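Local coordinates for protein AT-less polyketide synthase (Streptomyces platensis subsp. rosaceus, PDB 4QYR) that forms a ketosynthase domain of the isomigrastatin polyketide synthase, probably extending the growing chain by condensing carrier-protein-bound acyl units, at residues H149-N154 / P165-V169; G264-N268 / A286-A291. One frame throughout, in Å; residues are numbered along the deposited sequence.

Contact 1 (149-154 with 165-169) closes before contact 2 (264-268 with 286-291) opens, and both lie within the ketosynthase region. Their centres are 24 Å apart and their nearest atoms about 7 Å. Each packs a helix on the same mixed sheet: contact 1 on strand 166-169, outermost of the sheet within this chain, contact 2 on strand 260-269 further in. Helix 175-189 touches both strands. The two sites also meet across the dimer: R182 forms salt bridges with E267 of its own chain and with E167 of the second subunit, while the two glutamates come close to each other. The interface thus joins contact 1 of one subunit to contact 2 of the other.

Contact 1 of 2, residues H149-N154 / P165-V169; sequences HSMLAN and PSEPV
A chi1 of -172° swings S166 OG to the far side from its own backbone N and up to the helix, where OG lies 3.4 Å from A153 CB. There it forms a hydrogen bond with the hydroxyl of S157, one turn further along helix 149-160. H149 CB faces P168 by its place on the helix, CB to CB 4.1 Å; chi1 of -72° turns the imidazole away from the proline, and NE2 makes a weak hydrogen bond to S124 O. The P168 ring fits against the start of the helix: its CB is 3.5 Å from H149 O, while CG lies on S150 CA and CD on A153 CB. The small A153 methyl also rests on the strand backbone, 3.5 Å from E167 C. Packing, with no clear hydrogen bond across, joins the two segments, whose axes run at 132° and approach to 6.4 Å. E167 points away from the helix and makes a salt bridge with R182 of the second subunit. Helix 149-160 lies in the connection between parallel neighbours 117-122 and 166-169, a beta-alpha-beta crossover of the thiolase fold; helix 175-189 touches P165 and V169, and L152 packs on F121 and helix 90-106.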
loop_
_atom_site.group_PDB
_atom_site.type_symbol
_atom_site.label_atom_id
_atom_site.label_comp_id
_atom_site.label_asym_id
_atom_site.label_seq_id
_atom_site.Cartn_x
_atom_site.Cartn_y
_atom_site.Cartn_z
ATOM N N HIS A 149 4.951 -4.423 8.617
ATOM C CA HIS A 149 3.604 -3.899 8.360
ATOM C C HIS A 149 2.772 -4.852 7.507
ATOM O O HIS A 149 1.556 -4.964 7.682
ATOM C CB HIS A 149 3.669 -2.542 7.677
ATOM C CG HIS A 149 4.112 -1.432 8.577
ATOM N ND1 HIS A 149 4.125 -1.550 9.948
ATOM C CD2 HIS A 149 4.561 -0.185 8.301
ATOM C CE1 HIS A 149 4.564 -0.422 10.479
ATOM N NE2 HIS A 149 4.835 0.421 9.501
ATOM N N SER A 150 3.431 -5.518 6.571
ATOM C CA SER A 150 2.783 -6.538 5.766
ATOM C C SER A 150 2.079 -7.571 6.621
ATOM O O SER A 150 1.002 -8.050 6.276
ATOM C CB SER A 150 3.803 -7.234 4.881
ATOM O OG SER A 150 5.039 -7.330 5.566
HETATM N N MSE A 151 2.679 -7.907 7.752
HETATM C CA MSE A 151 2.105 -8.950 8.585
HETATM C C MSE A 151 0.797 -8.526 9.205
HETATM O O MSE A 151 -0.120 -9.337 9.357
HETATM C CB MSE A 151 3.088 -9.386 9.665
HETATM C CG MSE A 151 4.056 -10.449 9.156
HETATM SE SE MSE A 151 3.103 -11.950 8.328
HETATM C CE MSE A 151 4.625 -12.780 7.490
ATOM N N LEU A 152 0.700 -7.252 9.540
ATOM C CA LEU A 152 -0.541 -6.731 10.058
ATOM C C LEU A 152 -1.700 -7.162 9.162
ATOM O O LEU A 152 -2.695 -7.689 9.642
ATOM C CB LEU A 152 -0.479 -5.218 10.164
ATOM C CG LEU A 152 -1.576 -4.539 10.977
ATOM C CD1 LEU A 152 -1.075 -3.180 11.396
ATOM C CD2 LEU A 152 -2.814 -4.384 10.175
ATOM N N ALA A 153 -1.556 -6.962 7.858
ATOM C CA ALA A 153 -2.621 -7.309 6.926
ATOM C C ALA A 153 -2.662 -8.810 6.691
ATOM O O ALA A 153 -3.716 -9.427 6.806
ATOM C CB ALA A 153 -2.443 -6.562 5.601
ATOM N N ASN A 154 -1.516 -9.402 6.373
ATOM C CA ASN A 154 -1.499 -10.802 5.967
ATOM C C ASN A 154 -1.959 -11.743 7.087
ATOM O O ASN A 154 -2.662 -12.723 6.843
ATOM C CB ASN A 154 -0.100 -11.207 5.481
ATOM C CG ASN A 154 0.376 -10.386 4.276
ATOM O OD1 ASN A 154 -0.417 -9.814 3.529
ATOM N ND2 ASN A 154 1.682 -10.349 4.080
ATOM N N PRO A 165 -6.693 -9.394 -2.265
ATOM C CA PRO A 165 -5.465 -8.660 -1.945
ATOM C C PRO A 165 -5.380 -8.312 -0.457
ATOM O O PRO A 165 -6.382 -7.856 0.109
ATOM C CB PRO A 165 -5.600 -7.391 -2.779
ATOM C CG PRO A 165 -6.436 -7.809 -3.925
ATOM C CD PRO A 165 -7.419 -8.802 -3.394
ATOM N N SER A 166 -4.209 -8.520 0.147
ATOM C CA SER A 166 -3.946 -8.209 1.553
ATOM C C SER A 166 -2.834 -7.170 1.670
ATOM O O SER A 166 -1.674 -7.469 1.448
ATOM C CB SER A 166 -3.549 -9.473 2.312
ATOM O OG SER A 166 -3.469 -9.259 3.721
ATOM N N GLU A 167 -3.181 -5.944 2.025
ATOM C CA GLU A 167 -2.211 -4.856 2.021
ATOM C C GLU A 167 -2.276 -3.973 3.260
ATOM O O GLU A 167 -3.355 -3.556 3.694
ATOM C CB GLU A 167 -2.413 -3.995 0.784
ATOM C CG GLU A 167 -1.952 -4.688 -0.484
ATOM C CD GLU A 167 -2.782 -4.317 -1.706
ATOM O OE1 GLU A 167 -3.843 -3.644 -1.538
ATOM O OE2 GLU A 167 -2.359 -4.690 -2.833
ATOM N N PRO A 168 -1.112 -3.689 3.838
ATOM C CA PRO A 168 -1.000 -2.497 4.670
ATOM C C PRO A 168 -1.048 -1.253 3.791
ATOM O O PRO A 168 -0.672 -1.288 2.614
ATOM C CB PRO A 168 0.356 -2.652 5.338
ATOM C CG PRO A 168 1.117 -3.519 4.439
ATOM C CD PRO A 168 0.158 -4.403 3.710
ATOM N N VAL A 169 -1.545 -0.168 4.353
ATOM C CA VAL A 169 -1.505 1.111 3.670
ATOM C C VAL A 169 -0.761 2.135 4.530
ATOM O O VAL A 169 -1.087 2.317 5.716
ATOM C CB VAL A 169 -2.901 1.623 3.367
ATOM C CG1 VAL A 169 -2.815 3.043 2.849
ATOM C CG2 VAL A 169 -3.587 0.712 2.362
#

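Contact 2 of 2, residues G264-N268 / A286-A291; sequences GSAEN and ALIQDA
A266 and L287 meet through methyl groups, A266 CB lying 4.2 Å from L287 CD1. In L287 CG lies opposite the backbone N, and chi2 of 82° brings CD1 down onto the strand, 3.4 Å from A266 O and 3.6 Å from E267 CA. The N268 carboxamide turns one face to this leucine, with CB and CD1 both above it, ND2 being 3.8 Å from L287 CB. N268 CG is placed between its backbone N and carbonyl carbon (chi1 78°), and the amide's rotation is fixed from both ends: ND2 gives a hydrogen bond to A283 O, and OD1 accepts one from N429 ND2. This is the layered alpha-beta packing of the thiolase fold. Helix 281-291 rests on one side of the sheet through A266 and N268, while S265 and E267 point the other way, to helix 175-189, where S265 OG is hydrogen-bonded to H181 ND1 and E267 makes a salt bridge with R182 of the same chain. At the end of the helix A291 CB touches A266 CB at 3.6 Å. D290 sets OD2 3.5 Å from A266 CB, and its OD1 makes a salt bridge with R293. G264 CA approaches A291 O to 3.6 Å, and strand 428-435, hydrogen-bonded to this strand, also meets L287, I288 and A291.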
loop_
_atom_site.group_PDB
_atom_site.type_symbol
_atom_site.label_atom_id
_atom_site.label_comp_id
_atom_site.label_asym_id
_atom_site.label_seq_id
_atom_site.Cartn_x
_atom_site.Cartn_y
_atom_site.Cartn_z
ATOM N N GLY A 264 -19.087 8.332 -3.258
ATOM C CA GLY A 264 -17.913 8.730 -4.002
ATOM C C GLY A 264 -16.654 8.681 -3.170
ATOM O O GLY A 264 -16.698 8.624 -1.939
ATOM N N SER A 265 -15.518 8.751 -3.845
ATOM C CA SER A 265 -14.259 8.435 -3.203
ATOM C C SER A 265 -13.108 8.772 -4.134
ATOM O O SER A 265 -13.110 8.346 -5.287
ATOM C CB SER A 265 -14.256 6.952 -2.837
ATOM O OG SER A 265 -12.954 6.437 -2.678
ATOM N N ALA A 266 -12.128 9.533 -3.652
ATOM C CA ALA A 266 -10.978 9.883 -4.494
ATOM C C ALA A 266 -9.702 10.001 -3.684
ATOM O O ALA A 266 -9.766 10.298 -2.496
ATOM C CB ALA A 266 -11.243 11.189 -5.245
ATOM N N GLU A 267 -8.551 9.768 -4.320
ATOM C CA GLU A 267 -7.249 10.054 -3.702
ATOM C C GLU A 267 -6.332 10.705 -4.725
ATOM O O GLU A 267 -6.498 10.509 -5.919
ATOM C CB GLU A 267 -6.594 8.787 -3.135
ATOM C CG GLU A 267 -5.783 8.025 -4.158
ATOM C CD GLU A 267 -4.990 6.842 -3.582
ATOM O OE1 GLU A 267 -5.209 5.698 -4.052
ATOM O OE2 GLU A 267 -4.136 7.047 -2.686
ATOM N N ASN A 268 -5.386 11.507 -4.258
ATOM C CA ASN A 268 -4.431 12.173 -5.145
ATOM C C ASN A 268 -3.240 12.627 -4.344
ATOM O O ASN A 268 -3.214 12.451 -3.141
ATOM C CB ASN A 268 -5.065 13.359 -5.885
ATOM C CG ASN A 268 -5.210 14.625 -5.018
ATOM O OD1 ASN A 268 -5.021 14.606 -3.797
ATOM N ND2 ASN A 268 -5.590 15.728 -5.665
ATOM N N ALA A 286 -8.991 19.837 -6.022
ATOM C CA ALA A 286 -9.086 18.947 -7.177
ATOM C C ALA A 286 -9.567 17.577 -6.752
ATOM O O ALA A 286 -10.330 16.929 -7.459
ATOM C CB ALA A 286 -7.770 18.849 -7.859
ATOM N N LEU A 287 -9.110 17.173 -5.571
ATOM C CA LEU A 287 -9.483 15.930 -4.917
ATOM C C LEU A 287 -10.966 15.831 -4.684
ATOM O O LEU A 287 -11.607 14.884 -5.106
ATOM C CB LEU A 287 -8.773 15.812 -3.570
ATOM C CG LEU A 287 -9.163 14.647 -2.667
ATOM C CD1 LEU A 287 -8.425 13.404 -3.117
ATOM C CD2 LEU A 287 -8.838 14.938 -1.234
ATOM N N ILE A 288 -11.501 16.815 -3.974
ATOM C CA ILE A 288 -12.911 16.839 -3.620
ATOM C C ILE A 288 -13.795 16.816 -4.849
ATOM O O ILE A 288 -14.716 15.996 -4.918
ATOM C CB ILE A 288 -13.232 18.059 -2.766
ATOM C CG1 ILE A 288 -12.530 17.900 -1.423
ATOM C CG2 ILE A 288 -14.729 18.191 -2.553
ATOM C CD1 ILE A 288 -12.280 19.180 -0.746
ATOM N N GLN A 289 -13.500 17.676 -5.824
ATOM C CA GLN A 289 -14.262 17.698 -7.068
ATOM C C GLN A 289 -14.268 16.350 -7.746
ATOM O O GLN A 289 -15.267 15.939 -8.336
ATOM C CB GLN A 289 -13.703 18.734 -8.018
ATOM C CG GLN A 289 -13.546 20.057 -7.355
ATOM C CD GLN A 289 -13.291 21.155 -8.334
ATOM O OE1 GLN A 289 -13.525 20.999 -9.534
ATOM N NE2 GLN A 289 -12.811 22.286 -7.835
ATOM N N ASP A 290 -13.133 15.673 -7.662
ATOM C CA ASP A 290 -12.995 14.338 -8.202
ATOM C C ASP A 290 -13.970 13.374 -7.491
ATOM O O ASP A 290 -14.681 12.610 -8.135
ATOM C CB ASP A 290 -11.540 13.895 -8.062
ATOM C CG ASP A 290 -11.250 12.586 -8.746
ATOM O OD1 ASP A 290 -12.100 12.155 -9.545
ATOM O OD2 ASP A 290 -10.173 11.989 -8.486
ATOM N N ALA A 291 -14.031 13.434 -6.164
ATOM C CA ALA A 291 -14.826 12.474 -5.414
ATOM C C ALA A 291 -16.282 12.832 -5.497
ATOM O O ALA A 291 -17.161 11.965 -5.399
ATOM C CB ALA A 291 -14.393 12.418 -3.974
#